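Peptidase S8 and S53, subtilisin, kexin, sedolisin (Mycobacterium smegmatis, PDB 4KG7) is a mycosin protease of the S8 subtilase family, probably acting as a serine endopeptidase linked to the ESX-3 type VII secretion system. Local coordinates at residues V69-T74 and A128-I133; A330-K335 and V371-W376; R241-V246 and G278-I283; V211-N216 and Y320-V325. All blocks are in the same frame, centred on the assembly; numbering follows the deposited sequence.

Contacts 1, 3 and 4 all reach the seven-stranded parallel sheet of the subtilisin fold. Contact 1 lies inside the sheet, contact 4 lays helix 318-335 against strand 209-213, and contact 3 sits where a loop meets the start of edge strand 281-286, its centre about 27 Å from that of contact 1. Contact 2 uses the far end of helix 318-335, with its centre about 18 Å from that of contact 4. V69 CG2 touches A330 CB at 3.9 Å, joining contacts 1 and 2, and V281 CG2 meets A214 CB at 3.9 Å, joining contacts 3 and 4. The predicted charge-relay residues concern contact 1, which holds D73, and contact 4, whose helix carries S319 in its first turn.

Contact 1: V69-T74 and A128-I133; sequences VAVIDT and ARLISI
V69, V71 and L130 meet on one face of two neighbouring parallel strands, 68-73 and 129-134. The meeting point is the CD2 methyl of L130, which reaches back over V69 and lies 3.9 Å from V69 CB and 4.0 Å from V71 CG2. In L130, chi1 of -63° sets CG beside the backbone N; CD1 continues the chain (chi2 171°), and CD2, the other branch, turns to the two valines. In V71, CG1 stands anti to the backbone N (chi1 176°), leaving CG2 beside that nitrogen and facing L130. On the other face A70, I72 and I133 pack on helix 150-170, while I131 lies against E86 of strand 85-90; the isoleucines touch only loosely, I72 CG1 to I133 CD1 at 4.3 Å.

Underneath run five nearly straight backbone bonds. V69 and V71 each give their N-H and take one on their C=O, D73 N gives the last bond, and opposite them stand R129 O and both N and O of I131 and I133; the shortest is V71 N to I131 O at 2.7 Å. A water adds a bridge, donating to V71 O and, at 2.9 Å, to S132 OG, whose own bond goes to G97 O.

At the strand end the D73 side chain turns away from the neighbouring strand. Its OD1 takes the T74 amide at 2.7 Å on the anti lone pair, away from OD2, and also bonds H104 ND1. The ladder thus ends on the predicted charge-relay aspartate: D73 N anchors the backbone, and the T74 amide, sharing OD1 with H104 ND1, is consistent with a fixed carboxylate orientation.

Contact 2: A330-K335 and V371-W376; sequences ALVRSK and VAALTW
L374 and K335 carry both the apolar and the polar side of this helix pair. Among the van der Waals contacts, the CD2 methyl of L374 does most of the touching: it lies 3.8 Å from V332 CA and 3.9 Å from K335 CB, and rests against the L331 carbonyl, 3.6 Å from L331 O, tucked against the turn formed by these three residues. With CG anti to the carbonyl carbon (chi1 -73°), the L374 branch leans across to helix 318-335. Next to it V332 CG2 meets A373 CB at 3.9 Å.

The polar contact is a single hydrogen bond. The K335 chain runs fully extended over L374, and NZ donates a hydrogen bond to L374 O at 2.8 Å, tilted from the carbonyl plane; a weak bond to H61 ND1 is its second partner. The ammonium thus sits at the C-terminal end of helix 370-375, where its positive charge would suit the negative end of the helix dipole. Within that end, T375 OG1 donates back to V371 O.

The two helices run nearly parallel, their segment axes 19° apart. This is alpha-alpha packing in which the short C-terminal helix lies along the far end of the helix that carries the predicted catalytic serine, S319, at its N-terminal end, as in the subtilisin fold.

Contact 3: R241-V246 and G278-I283; sequences RNWNGV and GPWVGI
Two type I beta turns, W243 to V246 and G278 to V281, press against each other at the approach to edge strand 281-286, with P279 of the second seated on the indole of W243. The proline CB stands over the five-membered ring, 3.5 Å from its centroid and almost on the ring normal, a CH-pi contact. From another side V246 CG2 reaches P279 CD at 3.6 Å.

W280 brings its edge to the face of W243 in an offset edge-to-face pair, the six-membered centroids 5.5 Å apart and the planes at 71°. Its CG lies between the backbone N and the carbonyl carbon (chi1 43°), the crowded position, which folds the indole back over G278 CA and P279 CD and sets CH2 at 4.0 Å from V246 CG1.

R241 passes along P279 on the polar side. Its chain bends at chi3 (55°) so that NH1 and NH2 both grip V281 O end-on, within the guanidinium plane; the NH2 bond is 2.9 Å and the NH1 bond, at 3.3 Å, is longer and more bent. P279 O meanwhile lies 3.0 Å from R241 CZ, above the face.

One carbonyl in the plane and another over the face would both be drawn to the positive charge, an electrostatic hold that, with the proline between arginine and indole, ties the loop to the root of the strand.

Contact 4: V211-N216 and Y320-V325; sequences VAAAGN and YAAAYV
Across V211, A213 and A322, strand 211-213 and helix 320-325 run almost antiparallel, 163° between their directions, with axes 6.9 Å apart. No hydrogen bond crosses; small side chains let the two backbones come close. The A322 methyl points toward the strand and rests on the peptide link between A212 and A213, its CB 3.6 Å from A213 N, with A213 CB touching A322 CB at 4.1 Å.

One turn further along the helix, V325 takes over. V211 CG1, anti to its backbone N (chi1 -179°), reaches into the angle between A322 and V325, lying 3.5 Å from A322 O and 4.0 Å from V325 CG1. On the strand side, backbone bonds tie V211 to I176 and I178 of one neighbouring strand and A212 to L260 and V262 of the other.

At the end of the strand the A213 side chain is about 5 Å from that of the predicted nucleophile S319; beyond it A214 to N216 form a loop. N216 ends an Ala-Ala-Gly-Asn run whose asparagine lines the oxyanion hole in subtilisins, and it probably does so here.

The chemistry is thus van der Waals contact without a crossing hydrogen bond in the middle, methyls seating the helix on the sheet, and polar at the end: the T318 hydroxyl bonds G215 N and N216 OD1, which is consistent with holding the asparagine loop beside the predicted nucleophile.

Contact 1: V69-T74 and A128-I133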
# COMPACT_ATOMS: atom_id res chain seq x y z
N VAL A 69 -0.94 -10.51 6.85
CA VAL A 69 -0.70 -9.42 5.93
C VAL A 69 0.64 -8.79 6.25
O VAL A 69 0.88 -8.37 7.39
CB VAL A 69 -1.79 -8.32 6.02
CG1 VAL A 69 -1.54 -7.22 5.01
CG2 VAL A 69 -3.21 -8.90 5.86
N ALA A 70 1.52 -8.74 5.26
CA ALA A 70 2.80 -8.04 5.43
C ALA A 70 2.62 -6.57 5.10
O ALA A 70 2.06 -6.25 4.07
CB ALA A 70 3.87 -8.63 4.54
N VAL A 71 3.14 -5.70 5.96
CA VAL A 71 3.12 -4.25 5.78
C VAL A 71 4.57 -3.85 5.50
O VAL A 71 5.41 -3.85 6.40
CB VAL A 71 2.55 -3.59 7.05
CG1 VAL A 71 2.61 -2.07 6.95
CG2 VAL A 71 1.12 -4.05 7.29
N ILE A 72 4.85 -3.59 4.22
CA ILE A 72 6.17 -3.18 3.76
C ILE A 72 6.11 -1.67 3.75
O ILE A 72 5.47 -1.10 2.91
CB ILE A 72 6.46 -3.79 2.38
CG1 ILE A 72 6.45 -5.32 2.48
CG2 ILE A 72 7.77 -3.25 1.85
CD1 ILE A 72 6.82 -6.00 1.17
N ASP A 73 6.72 -1.03 4.75
CA ASP A 73 6.42 0.39 5.00
C ASP A 73 7.52 1.01 5.86
O ASP A 73 8.67 0.60 5.80
CB ASP A 73 5.03 0.50 5.61
CG ASP A 73 4.30 1.76 5.22
OD1 ASP A 73 4.72 2.83 5.68
OD2 ASP A 73 3.28 1.72 4.47
N THR A 74 7.15 2.03 6.63
CA THR A 74 8.09 2.75 7.48
C THR A 74 8.22 2.14 8.90
O THR A 74 8.72 2.80 9.82
CB THR A 74 7.68 4.23 7.66
OG1 THR A 74 6.48 4.32 8.45
CG2 THR A 74 7.49 4.96 6.31
N ALA A 128 -6.92 -10.63 11.46
CA ALA A 128 -5.70 -10.93 10.72
C ALA A 128 -4.47 -10.62 11.56
O ALA A 128 -4.54 -9.88 12.54
CB ALA A 128 -5.68 -10.16 9.42
N ARG A 129 -3.35 -11.20 11.20
CA ARG A 129 -2.08 -10.89 11.84
C ARG A 129 -1.26 -10.07 10.87
O ARG A 129 -1.40 -10.20 9.67
CB ARG A 129 -1.35 -12.17 12.20
CG ARG A 129 -1.94 -12.78 13.45
CD ARG A 129 -1.19 -14.02 13.89
NE ARG A 129 -1.19 -15.09 12.88
CZ ARG A 129 -0.25 -15.31 11.96
NH1 ARG A 129 0.81 -14.52 11.84
NH2 ARG A 129 -0.39 -16.34 11.13
N LEU A 130 -0.43 -9.19 11.41
CA LEU A 130 0.40 -8.37 10.58
C LEU A 130 1.85 -8.74 10.78
O LEU A 130 2.25 -9.13 11.87
CB LEU A 130 0.25 -6.90 11.00
CG LEU A 130 -1.16 -6.35 10.82
CD1 LEU A 130 -1.24 -4.97 11.47
CD2 LEU A 130 -1.52 -6.30 9.35
N ILE A 131 2.63 -8.64 9.71
CA ILE A 131 4.10 -8.65 9.79
C ILE A 131 4.58 -7.29 9.31
O ILE A 131 4.21 -6.85 8.19
CB ILE A 131 4.72 -9.73 8.88
CG1 ILE A 131 4.27 -11.12 9.31
CG2 ILE A 131 6.24 -9.65 8.93
CD1 ILE A 131 4.51 -12.16 8.24
N SER A 132 5.37 -6.61 10.14
CA SER A 132 5.93 -5.31 9.76
C SER A 132 7.38 -5.42 9.28
O SER A 132 8.24 -5.86 10.03
CB SER A 132 5.94 -4.37 10.94
OG SER A 132 6.53 -3.16 10.55
N ILE A 133 7.61 -5.00 8.05
CA ILE A 133 8.96 -4.94 7.46
C ILE A 133 9.22 -3.46 7.17
O ILE A 133 8.52 -2.84 6.35
CB ILE A 133 9.04 -5.74 6.14
CG1 ILE A 133 8.76 -7.22 6.41
CG2 ILE A 133 10.42 -5.59 5.50
CD1 ILE A 133 8.58 -8.02 5.13
O HOH W 1 6.28 -1.52 8.18

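Contact 2: A330-K335 and V371-W376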
# COMPACT_ATOMS: atom_id res chain seq x y z
N ALA A 330 -7.68 -9.61 2.83
CA ALA A 330 -7.58 -10.53 3.96
C ALA A 330 -8.96 -11.09 4.32
O ALA A 330 -9.08 -12.28 4.63
CB ALA A 330 -6.93 -9.87 5.19
N LEU A 331 -9.99 -10.24 4.30
CA LEU A 331 -11.36 -10.75 4.56
C LEU A 331 -11.70 -11.85 3.56
O LEU A 331 -12.25 -12.91 3.91
CB LEU A 331 -12.40 -9.63 4.48
CG LEU A 331 -12.29 -8.55 5.54
CD1 LEU A 331 -13.53 -7.63 5.47
CD2 LEU A 331 -12.06 -9.08 6.95
N VAL A 332 -11.44 -11.57 2.29
CA VAL A 332 -11.82 -12.47 1.20
C VAL A 332 -11.04 -13.79 1.32
O VAL A 332 -11.60 -14.86 1.15
CB VAL A 332 -11.62 -11.80 -0.18
CG1 VAL A 332 -11.73 -12.82 -1.31
CG2 VAL A 332 -12.65 -10.69 -0.37
N ARG A 333 -9.73 -13.70 1.58
CA ARG A 333 -8.94 -14.93 1.70
C ARG A 333 -9.30 -15.76 2.91
O ARG A 333 -9.18 -16.99 2.85
CB ARG A 333 -7.44 -14.65 1.69
CG ARG A 333 -6.97 -13.86 0.48
CD ARG A 333 -5.55 -14.20 0.14
NE ARG A 333 -5.48 -15.44 -0.63
CZ ARG A 333 -4.39 -15.85 -1.28
NH1 ARG A 333 -3.24 -15.20 -1.14
NH2 ARG A 333 -4.43 -16.93 -2.01
N SER A 334 -9.77 -15.14 3.99
CA SER A 334 -10.23 -15.88 5.14
C SER A 334 -11.54 -16.61 4.84
O SER A 334 -11.69 -17.77 5.20
CB SER A 334 -10.42 -14.95 6.34
OG SER A 334 -10.90 -15.62 7.48
N LYS A 335 -12.47 -15.94 4.18
CA LYS A 335 -13.76 -16.55 3.86
C LYS A 335 -13.63 -17.63 2.81
O LYS A 335 -14.31 -18.68 2.89
CB LYS A 335 -14.78 -15.52 3.42
CG LYS A 335 -16.09 -16.20 3.07
CD LYS A 335 -17.29 -15.31 3.03
CE LYS A 335 -18.50 -16.15 2.67
NZ LYS A 335 -19.67 -15.32 2.28
N VAL A 371 -18.63 -6.27 0.82
CA VAL A 371 -19.74 -7.22 0.95
C VAL A 371 -19.99 -7.95 -0.37
O VAL A 371 -20.21 -9.16 -0.40
CB VAL A 371 -21.01 -6.54 1.49
CG1 VAL A 371 -22.20 -7.45 1.35
CG2 VAL A 371 -20.80 -6.11 2.94
N ALA A 372 -19.92 -7.21 -1.47
CA ALA A 372 -20.09 -7.84 -2.79
C ALA A 372 -18.99 -8.87 -3.03
O ALA A 372 -19.24 -9.96 -3.53
CB ALA A 372 -20.09 -6.79 -3.87
N ALA A 373 -17.75 -8.52 -2.67
CA ALA A 373 -16.63 -9.44 -2.84
C ALA A 373 -16.79 -10.70 -2.01
O ALA A 373 -16.39 -11.81 -2.41
CB ALA A 373 -15.31 -8.75 -2.53
N LEU A 374 -17.40 -10.55 -0.84
CA LEU A 374 -17.56 -11.65 0.08
C LEU A 374 -18.76 -12.52 -0.24
O LEU A 374 -18.86 -13.60 0.29
CB LEU A 374 -17.64 -11.12 1.52
CG LEU A 374 -16.28 -10.62 2.03
CD1 LEU A 374 -16.46 -9.67 3.20
CD2 LEU A 374 -15.35 -11.76 2.42
N THR A 375 -19.65 -12.06 -1.10
CA THR A 375 -20.87 -12.82 -1.40
C THR A 375 -21.05 -13.23 -2.87
O THR A 375 -21.98 -13.98 -3.20
CB THR A 375 -22.10 -12.03 -0.97
OG1 THR A 375 -22.12 -10.78 -1.65
CG2 THR A 375 -22.07 -11.78 0.53
N TRP A 376 -20.18 -12.74 -3.75
CA TRP A 376 -20.28 -13.05 -5.17
C TRP A 376 -20.10 -14.55 -5.45
O TRP A 376 -19.28 -15.21 -4.81
CB TRP A 376 -19.23 -12.24 -5.94
CG TRP A 376 -19.23 -12.45 -7.43
CD1 TRP A 376 -20.18 -12.06 -8.32
CD2 TRP A 376 -18.18 -13.07 -8.19
NE1 TRP A 376 -19.80 -12.41 -9.60
CE2 TRP A 376 -18.58 -13.04 -9.55
CE3 TRP A 376 -16.95 -13.65 -7.86
CZ2 TRP A 376 -17.79 -13.57 -10.58
CZ3 TRP A 376 -16.16 -14.17 -8.88
CH2 TRP A 376 -16.59 -14.13 -10.22

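Contact 3: R241-V246 and G278-I283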
# COMPACT_ATOMS: atom_id res chain seq x y z
N ARG A 241 -5.54 1.42 -22.66
CA ARG A 241 -5.27 2.15 -21.41
C ARG A 241 -4.18 3.19 -21.52
O ARG A 241 -3.90 3.90 -20.55
CB ARG A 241 -4.99 1.19 -20.29
CG ARG A 241 -6.15 0.22 -20.16
CD ARG A 241 -6.30 -0.35 -18.80
NE ARG A 241 -6.42 0.68 -17.77
CZ ARG A 241 -6.50 0.39 -16.48
NH1 ARG A 241 -6.54 -0.88 -16.09
NH2 ARG A 241 -6.55 1.37 -15.60
N ASN A 242 -3.58 3.28 -22.70
CA ASN A 242 -2.59 4.32 -22.98
C ASN A 242 -1.30 4.14 -22.19
O ASN A 242 -0.77 5.09 -21.62
CB ASN A 242 -3.16 5.72 -22.77
CG ASN A 242 -2.37 6.78 -23.51
OD1 ASN A 242 -1.44 6.46 -24.26
ND2 ASN A 242 -2.71 8.06 -23.30
N TRP A 243 -0.77 2.93 -22.20
CA TRP A 243 0.60 2.68 -21.77
C TRP A 243 1.58 3.51 -22.58
O TRP A 243 2.58 3.97 -22.04
CB TRP A 243 0.96 1.19 -21.89
CG TRP A 243 0.35 0.33 -20.84
CD1 TRP A 243 -0.89 -0.26 -20.87
CD2 TRP A 243 0.94 -0.07 -19.59
NE1 TRP A 243 -1.10 -0.96 -19.73
CE2 TRP A 243 0.00 -0.88 -18.92
CE3 TRP A 243 2.18 0.18 -18.97
CZ2 TRP A 243 0.25 -1.46 -17.66
CZ3 TRP A 243 2.42 -0.41 -17.70
CH2 TRP A 243 1.47 -1.20 -17.08
N ASN A 244 1.31 3.68 -23.87
CA ASN A 244 2.26 4.36 -24.78
C ASN A 244 2.52 5.80 -24.33
O ASN A 244 3.63 6.33 -24.52
CB ASN A 244 1.73 4.39 -26.21
CG ASN A 244 1.71 3.02 -26.88
OD1 ASN A 244 2.23 2.03 -26.36
ND2 ASN A 244 1.10 2.97 -28.04
N GLY A 245 1.51 6.42 -23.76
CA GLY A 245 1.59 7.81 -23.34
C GLY A 245 2.19 8.04 -21.97
O GLY A 245 2.32 9.18 -21.55
N VAL A 246 2.57 6.99 -21.25
CA VAL A 246 3.06 7.16 -19.88
C VAL A 246 4.31 8.03 -19.83
O VAL A 246 5.24 7.80 -20.61
CB VAL A 246 3.33 5.80 -19.22
CG1 VAL A 246 4.12 5.96 -17.93
CG2 VAL A 246 2.00 5.14 -18.93
N GLY A 278 -2.83 6.24 -14.11
CA GLY A 278 -1.93 5.40 -14.88
C GLY A 278 -2.69 4.20 -15.41
O GLY A 278 -3.73 3.82 -14.86
N PRO A 279 -2.13 3.54 -16.43
CA PRO A 279 -2.79 2.41 -17.12
C PRO A 279 -2.82 1.12 -16.31
O PRO A 279 -3.48 0.17 -16.71
CB PRO A 279 -1.94 2.23 -18.38
CG PRO A 279 -0.59 2.67 -17.95
CD PRO A 279 -0.83 3.86 -17.06
N TRP A 280 -2.13 1.12 -15.17
CA TRP A 280 -2.02 -0.02 -14.27
C TRP A 280 -3.07 -0.03 -13.17
O TRP A 280 -3.23 -1.04 -12.49
CB TRP A 280 -0.60 -0.04 -13.64
CG TRP A 280 -0.17 1.30 -13.23
CD1 TRP A 280 -0.63 2.03 -12.17
CD2 TRP A 280 0.76 2.13 -13.93
NE1 TRP A 280 -0.02 3.28 -12.17
CE2 TRP A 280 0.83 3.36 -13.24
CE3 TRP A 280 1.55 1.95 -15.05
CZ2 TRP A 280 1.67 4.40 -13.65
CZ3 TRP A 280 2.38 3.00 -15.46
CH2 TRP A 280 2.42 4.20 -14.78
N VAL A 281 -3.76 1.09 -12.95
CA VAL A 281 -4.68 1.22 -11.79
C VAL A 281 -5.83 0.23 -11.96
O VAL A 281 -6.48 0.18 -13.01
CB VAL A 281 -5.21 2.64 -11.58
CG1 VAL A 281 -6.12 2.66 -10.35
CG2 VAL A 281 -4.04 3.60 -11.37
N GLY A 282 -6.05 -0.59 -10.92
CA GLY A 282 -7.02 -1.68 -10.97
C GLY A 282 -8.26 -1.55 -10.10
O GLY A 282 -9.30 -2.17 -10.37
N ILE A 283 -8.20 -0.71 -9.08
CA ILE A 283 -9.27 -0.65 -8.10
C ILE A 283 -9.03 0.62 -7.29
O ILE A 283 -7.98 1.26 -7.44
CB ILE A 283 -9.26 -1.92 -7.22
CG1 ILE A 283 -10.61 -2.16 -6.49
CG2 ILE A 283 -8.11 -1.90 -6.25
CD1 ILE A 283 -10.72 -3.56 -5.93

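Contact 4: V211-N216 and Y320-V325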
# COMPACT_ATOMS: atom_id res chain seq x y z
N VAL A 211 -0.70 -5.78 -3.05
CA VAL A 211 -1.48 -4.56 -3.18
C VAL A 211 -0.55 -3.37 -3.02
O VAL A 211 0.20 -3.31 -2.04
CB VAL A 211 -2.59 -4.49 -2.07
CG1 VAL A 211 -3.44 -3.24 -2.19
CG2 VAL A 211 -3.47 -5.72 -2.12
N ALA A 212 -0.63 -2.43 -3.96
CA ALA A 212 0.25 -1.25 -3.97
C ALA A 212 -0.54 0.03 -4.16
O ALA A 212 -1.48 0.08 -4.96
CB ALA A 212 1.30 -1.39 -5.08
N ALA A 213 -0.17 1.09 -3.47
CA ALA A 213 -0.73 2.40 -3.71
C ALA A 213 -0.38 2.90 -5.11
O ALA A 213 0.75 2.75 -5.55
CB ALA A 213 -0.19 3.38 -2.68
N ALA A 214 -1.33 3.53 -5.82
CA ALA A 214 -1.07 3.99 -7.20
C ALA A 214 -0.15 5.20 -7.26
O ALA A 214 0.50 5.42 -8.27
CB ALA A 214 -2.38 4.32 -7.89
N GLY A 215 -0.12 5.97 -6.17
CA GLY A 215 0.62 7.24 -6.16
C GLY A 215 -0.27 8.46 -6.13
O GLY A 215 -1.45 8.39 -6.48
N ASN A 216 0.32 9.58 -5.70
CA ASN A 216 -0.39 10.85 -5.62
C ASN A 216 0.31 11.83 -6.53
O ASN A 216 1.55 11.87 -6.58
CB ASN A 216 -0.39 11.40 -4.20
CG ASN A 216 -0.72 10.34 -3.15
OD1 ASN A 216 -1.63 9.54 -3.32
ND2 ASN A 216 0.03 10.36 -2.04
N TYR A 320 -3.32 5.01 1.98
CA TYR A 320 -4.41 4.56 2.85
C TYR A 320 -5.43 3.75 2.09
O TYR A 320 -6.01 2.81 2.64
CB TYR A 320 -5.02 5.77 3.58
CG TYR A 320 -3.95 6.60 4.27
CD1 TYR A 320 -3.19 6.05 5.28
CD2 TYR A 320 -3.66 7.90 3.87
CE1 TYR A 320 -2.15 6.74 5.88
CE2 TYR A 320 -2.63 8.61 4.48
CZ TYR A 320 -1.89 8.02 5.49
OH TYR A 320 -0.87 8.75 6.06
N ALA A 321 -5.68 4.12 0.83
CA ALA A 321 -6.56 3.38 -0.06
C ALA A 321 -6.03 1.95 -0.21
O ALA A 321 -6.78 0.97 -0.13
CB ALA A 321 -6.62 4.08 -1.42
N ALA A 322 -4.73 1.83 -0.49
CA ALA A 322 -4.12 0.49 -0.61
C ALA A 322 -4.33 -0.33 0.65
O ALA A 322 -4.68 -1.51 0.60
CB ALA A 322 -2.63 0.61 -0.92
N ALA A 323 -4.15 0.32 1.80
CA ALA A 323 -4.30 -0.38 3.06
C ALA A 323 -5.70 -0.96 3.20
O ALA A 323 -5.88 -2.11 3.57
CB ALA A 323 -4.00 0.55 4.21
N TYR A 324 -6.70 -0.16 2.87
CA TYR A 324 -8.08 -0.67 2.89
C TYR A 324 -8.23 -1.89 2.00
O TYR A 324 -8.86 -2.87 2.41
CB TYR A 324 -9.06 0.42 2.44
CG TYR A 324 -9.46 1.40 3.52
CD1 TYR A 324 -10.07 0.95 4.70
CD2 TYR A 324 -9.38 2.79 3.31
CE1 TYR A 324 -10.48 1.82 5.68
CE2 TYR A 324 -9.79 3.66 4.29
CZ TYR A 324 -10.38 3.18 5.46
OH TYR A 324 -10.83 4.06 6.42
N VAL A 325 -7.71 -1.84 0.78
CA VAL A 325 -7.81 -2.96 -0.11
C VAL A 325 -7.11 -4.21 0.42
O VAL A 325 -7.63 -5.30 0.29
CB VAL A 325 -7.36 -2.61 -1.53
CG1 VAL A 325 -7.34 -3.85 -2.44
CG2 VAL A 325 -8.30 -1.56 -2.12